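Local coordinates for lipoprotein (Mycoplasma mycoides subsp. capri, PDB 7ADK), which probably acts as a chymotrypsin-like (clan PA) immunoglobulin protease that, together with its partner MIB, promotes dissociation of antibody from antigen, at residues 629-635 with 761-766; 745-749 with 783-788; 481-487 with 560-564; 464-470 with 581-585. Residue numbers count along the deposited sequence, not the author numbering.

Interaction 1: 629-635 with 761-766; sequences LDSLYIV and SSVRTK
An extended, non-regular run, 629-635, lies against strand 761-765 as an irregular antiparallel edge, end-to-end directions 150° apart. The single bridge pairs L632 with R764 as a hydrogen-bonded pair (CA-CA 4.9 Å): L632 N donates to R764 O at 2.8 Å and R764 N to L632 O at 2.8 Å. S631 faces T765 and V635 faces S761 in register.

V635 has the most area buried. Its CB points toward the strand, with CG2 3.4 Å from S761 CB and CG1 3.2 Å from S762 OG. The weak V635 N to Y633 O bond, 2.9 Å, closes an inverse gamma turn centred on I634; no further bridge follows. K766, in the m,t,p,t rotamer, runs beside the start of the other segment: its CG is 3.4 Å from D630 OD2 and its CD 3.9 Å from L629 CA. D630 OD2 itself pairs with R274 and K693. L632 (m,m) lays CD2 3.6 Å from T765 C, while T765 OG1 donates to D630 O at 2.6 Å.

Y633 CD1 meets V763 CG1 at 3.7 Å. The run adds a one-bridge pairing to strand 761-765, which also pairs with strand 769-778; W427 of strand 421-433 touches S762 and R764.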
loop_
_atom_site.group_PDB
_atom_site.type_symbol
_atom_site.label_atom_id
_atom_site.label_comp_id
_atom_site.label_asym_id
_atom_site.label_seq_id
_atom_site.Cartn_x
_atom_site.Cartn_y
_atom_site.Cartn_z
ATOM N N LEU B 629 -25.628 9.015 -17.772
ATOM C CA LEU B 629 -24.260 9.455 -17.977
ATOM C C LEU B 629 -23.487 9.358 -16.662
ATOM O O LEU B 629 -24.038 9.432 -15.572
ATOM C CB LEU B 629 -24.211 10.862 -18.588
ATOM C CG LEU B 629 -24.009 10.852 -20.107
ATOM C CD1 LEU B 629 -25.167 10.217 -20.857
ATOM C CD2 LEU B 629 -23.804 12.258 -20.631
ATOM N N ASP B 630 -22.204 9.111 -16.844
ATOM C CA ASP B 630 -21.211 8.769 -15.847
ATOM C C ASP B 630 -20.210 9.904 -15.759
ATOM O O ASP B 630 -19.897 10.526 -16.765
ATOM C CB ASP B 630 -20.463 7.522 -16.318
ATOM C CG ASP B 630 -21.290 6.248 -16.282
ATOM O OD1 ASP B 630 -21.832 5.942 -15.207
ATOM O OD2 ASP B 630 -21.315 5.485 -17.273
ATOM N N SER B 631 -19.627 10.143 -14.601
ATOM C CA SER B 631 -18.356 10.845 -14.542
ATOM C C SER B 631 -17.236 9.823 -14.379
ATOM O O SER B 631 -17.240 9.000 -13.464
ATOM C CB SER B 631 -18.343 11.900 -13.446
ATOM O OG SER B 631 -19.339 12.885 -13.645
ATOM N N LEU B 632 -16.248 9.874 -15.257
ATOM C CA LEU B 632 -15.045 9.049 -15.220
ATOM C C LEU B 632 -13.880 9.908 -14.773
ATOM O O LEU B 632 -13.595 10.924 -15.393
ATOM C CB LEU B 632 -14.722 8.430 -16.592
ATOM C CG LEU B 632 -15.689 7.402 -17.183
ATOM C CD1 LEU B 632 -16.128 6.421 -16.127
ATOM C CD2 LEU B 632 -16.903 8.010 -17.863
ATOM N N TYR B 633 -13.196 9.498 -13.715
ATOM C CA TYR B 633 -11.907 10.077 -13.391
ATOM C C TYR B 633 -10.905 9.064 -12.812
ATOM O O TYR B 633 -10.426 9.243 -11.701
ATOM C CB TYR B 633 -12.018 11.441 -12.647
ATOM C CG TYR B 633 -13.191 11.705 -11.748
ATOM C CD1 TYR B 633 -14.397 12.190 -12.262
ATOM C CD2 TYR B 633 -13.054 11.515 -10.377
ATOM C CE1 TYR B 633 -15.497 12.397 -11.410
ATOM C CE2 TYR B 633 -14.179 11.612 -9.555
ATOM C CZ TYR B 633 -15.423 12.003 -10.071
ATOM O OH TYR B 633 -16.557 11.862 -9.323
ATOM N N ILE B 634 -10.555 7.997 -13.566
ATOM C CA ILE B 634 -9.216 7.372 -13.398
ATOM C C ILE B 634 -8.262 8.326 -14.046
ATOM O O ILE B 634 -7.863 8.212 -15.193
ATOM C CB ILE B 634 -8.943 5.970 -13.975
ATOM C CG1 ILE B 634 -9.892 4.983 -13.323
ATOM C CG2 ILE B 634 -7.494 5.532 -13.645
ATOM C CD1 ILE B 634 -9.600 3.525 -13.683
ATOM N N VAL B 635 -7.970 9.316 -13.260
ATOM C CA VAL B 635 -7.073 10.398 -13.553
ATOM C C VAL B 635 -6.501 10.810 -12.234
ATOM O O VAL B 635 -7.029 10.487 -11.169
ATOM C CB VAL B 635 -7.765 11.591 -14.219
ATOM C CG1 VAL B 635 -8.160 11.337 -15.671
ATOM C CG2 VAL B 635 -9.034 11.939 -13.483
ATOM N N SER B 761 -6.640 16.573 -13.159
ATOM C CA SER B 761 -7.236 15.273 -13.448
ATOM C C SER B 761 -8.548 15.442 -14.205
ATOM O O SER B 761 -9.473 16.055 -13.690
ATOM C CB SER B 761 -7.454 14.612 -12.101
ATOM O OG SER B 761 -6.233 14.477 -11.447
ATOM N N SER B 762 -8.634 14.975 -15.443
ATOM C CA SER B 762 -9.829 15.146 -16.266
ATOM C C SER B 762 -11.004 14.330 -15.746
ATOM O O SER B 762 -10.950 13.104 -15.741
ATOM C CB SER B 762 -9.571 14.756 -17.722
ATOM O OG SER B 762 -9.249 13.393 -17.839
ATOM N N VAL B 763 -12.100 15.000 -15.420
ATOM C CA VAL B 763 -13.419 14.401 -15.372
ATOM C C VAL B 763 -13.895 14.204 -16.800
ATOM O O VAL B 763 -13.859 15.141 -17.596
ATOM C CB VAL B 763 -14.373 15.338 -14.616
ATOM C CG1 VAL B 763 -15.777 14.783 -14.464
ATOM C CG2 VAL B 763 -13.832 15.739 -13.246
ATOM N N ARG B 764 -14.395 13.025 -17.140
ATOM C CA ARG B 764 -14.966 12.718 -18.454
ATOM C C ARG B 764 -16.335 12.110 -18.327
ATOM O O ARG B 764 -16.757 11.759 -17.244
ATOM C CB ARG B 764 -14.073 11.749 -19.229
ATOM C CG ARG B 764 -12.620 12.151 -19.152
ATOM C CD ARG B 764 -11.804 11.364 -20.145
ATOM N NE ARG B 764 -10.394 11.667 -19.940
ATOM C CZ ARG B 764 -9.400 11.407 -20.733
ATOM N NH1 ARG B 764 -9.543 10.755 -21.825
ATOM N NH2 ARG B 764 -8.232 11.823 -20.409
ATOM N N THR B 765 -17.002 11.926 -19.443
ATOM C CA THR B 765 -18.218 11.119 -19.519
ATOM C C THR B 765 -18.141 10.062 -20.615
ATOM O O THR B 765 -17.176 10.017 -21.373
ATOM C CB THR B 765 -19.459 11.999 -19.555
ATOM O OG1 THR B 765 -20.571 11.236 -19.171
ATOM C CG2 THR B 765 -19.729 12.623 -20.902
ATOM N N LYS B 766 -19.144 9.178 -20.642
ATOM C CA LYS B 766 -19.168 7.810 -21.193
ATOM C C LYS B 766 -18.389 7.543 -22.476
ATOM O O LYS B 766 -17.708 6.522 -22.549
ATOM C CB LYS B 766 -20.621 7.417 -21.468
ATOM C CG LYS B 766 -21.451 7.187 -20.205
ATOM C CD LYS B 766 -22.899 6.794 -20.515
ATOM C CE LYS B 766 -23.039 5.558 -21.416
ATOM N NZ LYS B 766 -24.448 5.201 -21.673
#

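Interaction 2: 745-749 with 783-788; sequences LEILP and TGLAVA
This is an antiparallel beta pairing inside the mixed sheet of the PA-clan peptidase domain, formed by strands 745-747 and 783-788. Their short axes approach to 4.6 Å with N-to-C directions 139° apart, so the pair is clearly twisted. E746 opposes V787 as a non-hydrogen-bonded pair (CA-CA 4.8 Å) and I747 opposes A786 as a hydrogen-bonded pair (5.0 Å).

Backbone bonds set this register: A788 N donates to L745 O at 3.0 Å, I747 N to A786 O at 2.9 Å and A786 N to I747 O at 3.0 Å. CA-H...O contacts supplement them, E746 CA to A786 O at 3.2 Å and L748 CA to G784 O at 3.6 Å.

Apolar contacts are modest. L745 CG lies 4.0 Å from A788 CB, and I747 CB 4.3 Å from A786 CB, on the face where A772 of strand 769-778 touches both residues of the latter pair. L748 (m,m) brings CD1 to 3.7 Å from L785 CD2.

A van der Waals approach of the carboxylate marks the other face, E746 OE2 being 3.7 Å from V787 CG2.

Beyond the strand, P749 CD passes 3.3 Å from G784 O, and the pairing finishes with a side-chain bond: T783 OG1, at chi1 -171°, donates to P749 O at 2.7 Å.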
loop_
_atom_site.group_PDB
_atom_site.type_symbol
_atom_site.label_atom_id
_atom_site.label_comp_id
_atom_site.label_asym_id
_atom_site.label_seq_id
_atom_site.Cartn_x
_atom_site.Cartn_y
_atom_site.Cartn_z
ATOM N N LEU B 745 -17.900 28.087 -14.195
ATOM C CA LEU B 745 -18.762 26.962 -13.836
ATOM C C LEU B 745 -17.896 25.831 -13.282
ATOM O O LEU B 745 -16.881 25.487 -13.889
ATOM C CB LEU B 745 -19.571 26.529 -15.070
ATOM C CG LEU B 745 -20.444 25.274 -14.880
ATOM C CD1 LEU B 745 -21.543 25.488 -13.860
ATOM C CD2 LEU B 745 -21.102 24.899 -16.197
ATOM N N GLU B 746 -18.284 25.230 -12.166
ATOM C CA GLU B 746 -17.533 24.150 -11.537
ATOM C C GLU B 746 -18.418 23.025 -10.996
ATOM O O GLU B 746 -19.611 23.190 -10.757
ATOM C CB GLU B 746 -16.576 24.684 -10.460
ATOM C CG GLU B 746 -15.502 25.614 -11.026
ATOM C CD GLU B 746 -14.297 25.867 -10.115
ATOM O OE1 GLU B 746 -14.261 25.414 -8.959
ATOM O OE2 GLU B 746 -13.372 26.581 -10.548
ATOM N N ILE B 747 -17.797 21.859 -10.847
ATOM C CA ILE B 747 -18.406 20.558 -10.577
ATOM C C ILE B 747 -17.852 19.975 -9.275
ATOM O O ILE B 747 -16.669 20.144 -8.994
ATOM C CB ILE B 747 -18.110 19.630 -11.770
ATOM C CG1 ILE B 747 -18.610 20.178 -13.123
ATOM C CG2 ILE B 747 -18.630 18.219 -11.544
ATOM C CD1 ILE B 747 -20.100 20.439 -13.224
ATOM N N LEU B 748 -18.689 19.291 -8.496
ATOM C CA LEU B 748 -18.300 18.544 -7.297
ATOM C C LEU B 748 -18.439 17.019 -7.534
ATOM O O LEU B 748 -19.525 16.468 -7.360
ATOM C CB LEU B 748 -19.100 18.994 -6.057
ATOM C CG LEU B 748 -18.876 20.412 -5.502
ATOM C CD1 LEU B 748 -17.408 20.666 -5.206
ATOM C CD2 LEU B 748 -19.405 21.551 -6.363
ATOM N N PRO B 749 -17.363 16.327 -7.934
ATOM C CA PRO B 749 -17.296 14.871 -7.997
ATOM C C PRO B 749 -17.580 14.151 -6.672
ATOM O O PRO B 749 -17.089 14.557 -5.616
ATOM C CB PRO B 749 -15.868 14.594 -8.468
ATOM C CG PRO B 749 -15.079 15.852 -8.168
ATOM C CD PRO B 749 -16.131 16.892 -8.465
ATOM N N THR B 783 -14.979 15.395 -0.954
ATOM C CA THR B 783 -15.216 15.860 -2.320
ATOM C C THR B 783 -14.174 16.919 -2.682
ATOM O O THR B 783 -13.287 17.248 -1.900
ATOM C CB THR B 783 -16.674 16.326 -2.472
ATOM O OG1 THR B 783 -17.039 16.604 -3.795
ATOM C CG2 THR B 783 -17.004 17.594 -1.708
ATOM N N GLY B 784 -14.241 17.465 -3.877
ATOM C CA GLY B 784 -13.386 18.553 -4.313
ATOM C C GLY B 784 -13.901 19.170 -5.598
ATOM O O GLY B 784 -14.987 18.829 -6.038
ATOM N N LEU B 785 -13.152 20.081 -6.200
ATOM C CA LEU B 785 -13.666 21.018 -7.190
ATOM C C LEU B 785 -13.030 20.843 -8.567
ATOM O O LEU B 785 -11.811 20.707 -8.677
ATOM C CB LEU B 785 -13.458 22.432 -6.656
ATOM C CG LEU B 785 -14.226 22.712 -5.353
ATOM C CD1 LEU B 785 -13.294 23.257 -4.287
ATOM C CD2 LEU B 785 -15.345 23.706 -5.588
ATOM N N ALA B 786 -13.845 20.886 -9.620
ATOM C CA ALA B 786 -13.402 20.755 -11.007
ATOM C C ALA B 786 -13.904 21.880 -11.932
ATOM O O ALA B 786 -15.087 22.199 -11.938
ATOM C CB ALA B 786 -13.780 19.365 -11.519
ATOM N N VAL B 787 -13.023 22.450 -12.753
ATOM C CA VAL B 787 -13.305 23.499 -13.741
ATOM C C VAL B 787 -14.050 22.930 -14.932
ATOM O O VAL B 787 -13.483 22.112 -15.647
ATOM C CB VAL B 787 -11.996 24.137 -14.238
ATOM C CG1 VAL B 787 -12.198 25.138 -15.369
ATOM C CG2 VAL B 787 -11.279 24.881 -13.128
ATOM N N ALA B 788 -15.267 23.377 -15.231
ATOM C CA ALA B 788 -15.875 23.040 -16.512
ATOM C C ALA B 788 -15.217 23.847 -17.644
ATOM O O ALA B 788 -15.037 25.062 -17.549
ATOM C CB ALA B 788 -17.386 23.219 -16.447
#

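Interaction 3: 481-487 with 560-564; sequences GHDSNFT and VWSAS
The contact belongs to the surface where the peptidase meets its partner, the putative immunoglobulin-blocking virulence protein: a type I beta turn from D483 to F486 leads into strand 486-493 and packs on the end of strand 556-562. The turn closes through F486 N to D483 O at 3.3 Å. It is reinforced by an Asx turn in which D483 OD2 accepts from N485 N at 2.9 Å, and also from N485 ND2 at 2.7 Å.

Across the segments the nearest CA pairs are T487 with S562 (5.0 Å) and H482 with A563 (4.5 Å). S562, with chi1 at -174°, donates OG to F486 O at 3.0 Å. T487 CG2 rests 3.6 Å from V560 CG1 and 3.5 Å from W561 O. Both left-handed, A563 (phi/psi 52/33) and S564 (64/22) make the tight turn between strands 556-562 and 565-566, close to type I', with G481 O 3.2 Å from A563 C and A563 CB 3.9 Å from S484 N.

In the partner chain, K484 forms a salt bridge with D483, E456 hydrogen-bonds S484 OG, and H542 packs on S564. The contact lies at the end of an antiparallel strand pair, where turns on both strands reach the interface.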
loop_
_atom_site.group_PDB
_atom_site.type_symbol
_atom_site.label_atom_id
_atom_site.label_comp_id
_atom_site.label_asym_id
_atom_site.label_seq_id
_atom_site.Cartn_x
_atom_site.Cartn_y
_atom_site.Cartn_z
ATOM N N GLY B 481 6.076 3.545 -8.525
ATOM C CA GLY B 481 7.502 3.191 -8.596
ATOM C C GLY B 481 7.796 1.706 -8.379
ATOM O O GLY B 481 8.950 1.291 -8.402
ATOM N N HIS B 482 6.764 0.901 -8.137
ATOM C CA HIS B 482 6.828 -0.510 -7.757
ATOM C C HIS B 482 6.126 -1.430 -8.749
ATOM O O HIS B 482 6.374 -2.629 -8.688
ATOM C CB HIS B 482 6.235 -0.680 -6.345
ATOM C CG HIS B 482 7.196 -0.324 -5.240
ATOM N ND1 HIS B 482 7.854 -1.250 -4.431
ATOM C CD2 HIS B 482 7.681 0.919 -4.967
ATOM C CE1 HIS B 482 8.729 -0.541 -3.699
ATOM N NE2 HIS B 482 8.646 0.761 -4.002
ATOM N N ASP B 483 5.275 -0.930 -9.654
ATOM C CA ASP B 483 4.637 -1.769 -10.668
ATOM C C ASP B 483 5.298 -1.613 -12.046
ATOM O O ASP B 483 5.434 -0.509 -12.566
ATOM C CB ASP B 483 3.127 -1.498 -10.704
ATOM C CG ASP B 483 2.374 -2.709 -11.221
ATOM O OD1 ASP B 483 1.543 -3.277 -10.495
ATOM O OD2 ASP B 483 2.692 -3.163 -12.333
ATOM N N SER B 484 5.661 -2.731 -12.681
ATOM C CA SER B 484 6.215 -2.810 -14.040
ATOM C C SER B 484 5.202 -2.535 -15.161
ATOM O O SER B 484 5.596 -2.357 -16.310
ATOM C CB SER B 484 6.890 -4.169 -14.244
ATOM O OG SER B 484 5.996 -5.155 -13.894
ATOM N N ASN B 485 3.905 -2.440 -14.861
ATOM C CA ASN B 485 2.884 -1.967 -15.791
ATOM C C ASN B 485 2.891 -0.443 -15.980
ATOM O O ASN B 485 2.273 0.066 -16.909
ATOM C CB ASN B 485 1.521 -2.470 -15.330
ATOM C CG ASN B 485 1.398 -3.977 -15.386
ATOM O OD1 ASN B 485 1.234 -4.585 -16.423
ATOM N ND2 ASN B 485 1.474 -4.641 -14.273
ATOM N N PHE B 486 3.593 0.315 -15.139
ATOM C CA PHE B 486 3.955 1.692 -15.456
ATOM C C PHE B 486 5.299 1.732 -16.178
ATOM O O PHE B 486 6.223 0.963 -15.893
ATOM C CB PHE B 486 3.981 2.578 -14.204
ATOM C CG PHE B 486 2.660 2.646 -13.474
ATOM C CD1 PHE B 486 1.612 3.440 -13.962
ATOM C CD2 PHE B 486 2.467 1.889 -12.314
ATOM C CE1 PHE B 486 0.355 3.407 -13.341
ATOM C CE2 PHE B 486 1.215 1.863 -11.675
ATOM C CZ PHE B 486 0.150 2.606 -12.207
ATOM N N THR B 487 5.441 2.702 -17.067
ATOM C CA THR B 487 6.736 3.104 -17.618
ATOM C C THR B 487 6.922 4.583 -17.333
ATOM O O THR B 487 5.954 5.331 -17.207
ATOM C CB THR B 487 6.886 2.787 -19.116
ATOM O OG1 THR B 487 6.285 1.557 -19.464
ATOM C CG2 THR B 487 8.340 2.695 -19.546
ATOM N N VAL B 560 14.650 5.807 -19.628
ATOM C CA VAL B 560 13.407 5.048 -19.491
ATOM C C VAL B 560 13.523 4.157 -18.274
ATOM O O VAL B 560 14.485 3.412 -18.138
ATOM C CB VAL B 560 13.071 4.206 -20.730
ATOM C CG1 VAL B 560 11.662 3.645 -20.644
ATOM C CG2 VAL B 560 13.196 5.018 -22.015
ATOM N N TRP B 561 12.544 4.204 -17.380
ATOM C CA TRP B 561 12.527 3.499 -16.102
ATOM C C TRP B 561 11.270 2.638 -15.974
ATOM O O TRP B 561 10.241 2.936 -16.579
ATOM C CB TRP B 561 12.644 4.487 -14.942
ATOM C CG TRP B 561 13.818 5.412 -14.916
ATOM C CD1 TRP B 561 13.992 6.480 -15.721
ATOM C CD2 TRP B 561 15.001 5.372 -14.058
ATOM N NE1 TRP B 561 15.225 7.045 -15.487
ATOM C CE2 TRP B 561 15.886 6.411 -14.465
ATOM C CE3 TRP B 561 15.420 4.572 -12.974
ATOM C CZ2 TRP B 561 17.125 6.629 -13.850
ATOM C CZ3 TRP B 561 16.652 4.795 -12.339
ATOM C CH2 TRP B 561 17.505 5.816 -12.776
ATOM N N SER B 562 11.323 1.564 -15.194
ATOM C CA SER B 562 10.146 0.746 -14.874
ATOM C C SER B 562 10.354 -0.051 -13.590
ATOM O O SER B 562 11.393 -0.688 -13.442
ATOM C CB SER B 562 9.827 -0.198 -16.021
ATOM O OG SER B 562 8.626 -0.879 -15.761
ATOM N N ALA B 563 9.406 0.001 -12.648
ATOM C CA ALA B 563 9.537 -0.576 -11.306
ATOM C C ALA B 563 10.816 -0.150 -10.555
ATOM O O ALA B 563 11.385 -0.922 -9.787
ATOM C CB ALA B 563 9.318 -2.083 -11.375
ATOM N N SER B 564 11.297 1.076 -10.791
ATOM C CA SER B 564 12.562 1.607 -10.266
ATOM C C SER B 564 13.834 0.891 -10.763
ATOM O O SER B 564 14.884 0.975 -10.136
ATOM C CB SER B 564 12.499 1.788 -8.745
ATOM O OG SER B 564 13.580 2.560 -8.275
#

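Interaction 4: 464-470 with 581-585; sequences LTRLNSE and KITNN
R466 lays its guanidinium against the amide of N584, whose OD1 sits over one face, while the carbonyls of K581 and I582 lie at the edge near its plane. CB of R466 points toward the other segment, and chi1 near +58° with chi2 at 113° carries the group to the C-terminal end of helix 575-582. There R466 NH1 donates to K581 O at 2.8 Å and R466 NE to I582 O at 3.1 Å, with a weak third bond from R466 NE to K581 O at 3.4 Å. The guanidinium thus satisfies carbonyls at a helix end, just before T583 leaves helical geometry.

N584 has the largest buried area. Its left-handed backbone (phi/psi 46/34) and chi1 of -85° aim the amide at the chain leaving strand 461-467. N584 ND2 donates to L467 O at 2.8 Å and N584 OD1 accepts from S469 N at 3.0 Å, so one side chain bridges two backbone groups.

Farther out, E470 OE1 and K581 NZ form a salt bridge at 3.2 Å, weak as a hydrogen bond; S469 OG donates to E470 OE2 at 2.6 Å. L464 CD1 barely meets I582 CG2, at 4.4 Å.

The contact joins the C-terminal end of helix 575-582 to the end of strand 461-467 in the antiparallel sheet, beside strand 486-493, whose F489 touches I582, and strand 421-433, whose M426 touches L464.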
loop_
_atom_site.group_PDB
_atom_site.type_symbol
_atom_site.label_atom_id
_atom_site.label_comp_id
_atom_site.label_asym_id
_atom_site.label_seq_id
_atom_site.Cartn_x
_atom_site.Cartn_y
_atom_site.Cartn_z
ATOM N N LEU B 464 7.603 11.882 -17.387
ATOM C CA LEU B 464 6.259 11.374 -17.688
ATOM C C LEU B 464 6.190 9.921 -17.215
ATOM O O LEU B 464 6.815 9.070 -17.838
ATOM C CB LEU B 464 6.070 11.460 -19.213
ATOM C CG LEU B 464 6.119 12.860 -19.826
ATOM C CD1 LEU B 464 6.274 12.749 -21.332
ATOM C CD2 LEU B 464 4.860 13.667 -19.550
ATOM N N THR B 465 5.440 9.581 -16.165
ATOM C CA THR B 465 5.156 8.169 -15.834
ATOM C C THR B 465 3.706 7.798 -16.060
ATOM O O THR B 465 2.794 8.444 -15.559
ATOM C CB THR B 465 5.722 7.684 -14.488
ATOM O OG1 THR B 465 5.481 6.302 -14.319
ATOM C CG2 THR B 465 5.202 8.314 -13.216
ATOM N N ARG B 466 3.501 6.745 -16.845
ATOM C CA ARG B 466 2.203 6.385 -17.412
ATOM C C ARG B 466 1.980 4.887 -17.475
ATOM O O ARG B 466 2.922 4.133 -17.696
ATOM C CB ARG B 466 2.080 7.036 -18.798
ATOM C CG ARG B 466 3.165 6.664 -19.813
ATOM C CD ARG B 466 2.542 5.852 -20.929
ATOM N NE ARG B 466 3.535 5.120 -21.698
ATOM C CZ ARG B 466 3.988 3.922 -21.415
ATOM N NH1 ARG B 466 4.611 3.249 -22.318
ATOM N NH2 ARG B 466 3.836 3.371 -20.254
ATOM N N LEU B 467 0.734 4.470 -17.290
ATOM C CA LEU B 467 0.262 3.086 -17.385
ATOM C C LEU B 467 0.309 2.627 -18.845
ATOM O O LEU B 467 -0.205 3.343 -19.707
ATOM C CB LEU B 467 -1.157 3.093 -16.789
ATOM C CG LEU B 467 -1.831 1.743 -16.535
ATOM C CD1 LEU B 467 -0.968 0.807 -15.700
ATOM C CD2 LEU B 467 -3.119 1.961 -15.747
ATOM N N ASN B 468 0.969 1.510 -19.153
ATOM C CA ASN B 468 1.100 1.079 -20.541
ATOM C C ASN B 468 -0.197 0.484 -21.097
ATOM O O ASN B 468 -0.969 -0.158 -20.388
ATOM C CB ASN B 468 2.365 0.246 -20.839
ATOM C CG ASN B 468 2.795 -0.845 -19.888
ATOM O OD1 ASN B 468 2.060 -1.757 -19.560
ATOM N ND2 ASN B 468 4.035 -0.846 -19.476
ATOM N N SER B 469 -0.437 0.714 -22.387
ATOM C CA SER B 469 -1.648 0.320 -23.106
ATOM C C SER B 469 -1.956 -1.180 -23.083
ATOM O O SER B 469 -3.098 -1.595 -23.247
ATOM C CB SER B 469 -1.536 0.819 -24.539
ATOM O OG SER B 469 -0.597 0.086 -25.287
ATOM N N GLU B 470 -0.940 -1.997 -22.864
ATOM C CA GLU B 470 -0.955 -3.452 -22.833
ATOM C C GLU B 470 -1.780 -4.051 -21.678
ATOM O O GLU B 470 -2.241 -5.186 -21.784
ATOM C CB GLU B 470 0.509 -3.916 -22.766
ATOM C CG GLU B 470 1.358 -3.552 -23.997
ATOM C CD GLU B 470 2.066 -2.184 -23.935
ATOM O OE1 GLU B 470 3.301 -2.157 -23.760
ATOM O OE2 GLU B 470 1.412 -1.130 -24.089
ATOM N N LYS B 581 5.640 4.553 -28.213
ATOM C CA LYS B 581 5.732 3.891 -26.899
ATOM C C LYS B 581 5.619 4.874 -25.731
ATOM O O LYS B 581 5.007 4.529 -24.729
ATOM C CB LYS B 581 7.022 3.060 -26.809
ATOM C CG LYS B 581 7.034 1.823 -27.709
ATOM C CD LYS B 581 6.068 0.696 -27.315
ATOM C CE LYS B 581 6.449 -0.010 -26.012
ATOM N NZ LYS B 581 5.579 -1.166 -25.755
ATOM N N ILE B 582 6.089 6.113 -25.842
ATOM C CA ILE B 582 5.866 7.186 -24.860
ATOM C C ILE B 582 4.379 7.546 -24.758
ATOM O O ILE B 582 3.786 7.537 -23.680
ATOM C CB ILE B 582 6.721 8.432 -25.220
ATOM C CG1 ILE B 582 8.204 8.163 -24.923
ATOM C CG2 ILE B 582 6.288 9.666 -24.427
ATOM C CD1 ILE B 582 9.182 9.114 -25.612
ATOM N N THR B 583 3.747 7.852 -25.898
ATOM C CA THR B 583 2.384 8.397 -25.985
ATOM C C THR B 583 1.286 7.330 -26.021
ATOM O O THR B 583 0.171 7.644 -26.430
ATOM C CB THR B 583 2.220 9.379 -27.159
ATOM O OG1 THR B 583 2.376 8.740 -28.403
ATOM C CG2 THR B 583 3.218 10.527 -27.042
ATOM N N ASN B 584 1.575 6.073 -25.659
ATOM C CA ASN B 584 0.660 4.922 -25.743
ATOM C C ASN B 584 -0.073 4.838 -27.097
ATOM O O ASN B 584 -1.233 4.441 -27.196
ATOM C CB ASN B 584 -0.286 4.931 -24.544
ATOM C CG ASN B 584 0.238 4.280 -23.283
ATOM O OD1 ASN B 584 0.826 3.224 -23.303
ATOM N ND2 ASN B 584 -0.058 4.822 -22.133
ATOM N N ASN B 585 0.616 5.252 -28.151
ATOM C CA ASN B 585 0.181 5.311 -29.538
ATOM C C ASN B 585 -1.131 6.089 -29.791
ATOM O O ASN B 585 -1.949 5.676 -30.605
ATOM C CB ASN B 585 0.223 3.899 -30.129
ATOM C CG ASN B 585 0.389 3.901 -31.629
ATOM O OD1 ASN B 585 0.556 4.908 -32.294
ATOM N ND2 ASN B 585 0.375 2.753 -32.237
#

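Overall arrangement
One pair of contacts reaches the mixed sheet, the other the antiparallel sheet. Interactions 1 and 2 have centres 12 Å apart and touch: Y633 OH lies 2.9 Å from P749 CB, and V763 CG2 4.0 Å from A786 CB. Interactions 3 and 4, centres 11 Å apart, join through neighbouring strands 461-467 and 486-493, with R466 N 2.9 Å from T487 O; 3 is nested in the loop closed by 4. The pairs do not touch; interaction 1 comes about 6 Å from interaction 4 between nearest atoms, while the centres of 2 and 3 are about 31 Å apart. Two beta sheets suit the PA-clan assignment; the Gly-Ala-Ser-Gly just before S761 is probably that clan's nucleophile motif. Interaction 3 borders the partner chain.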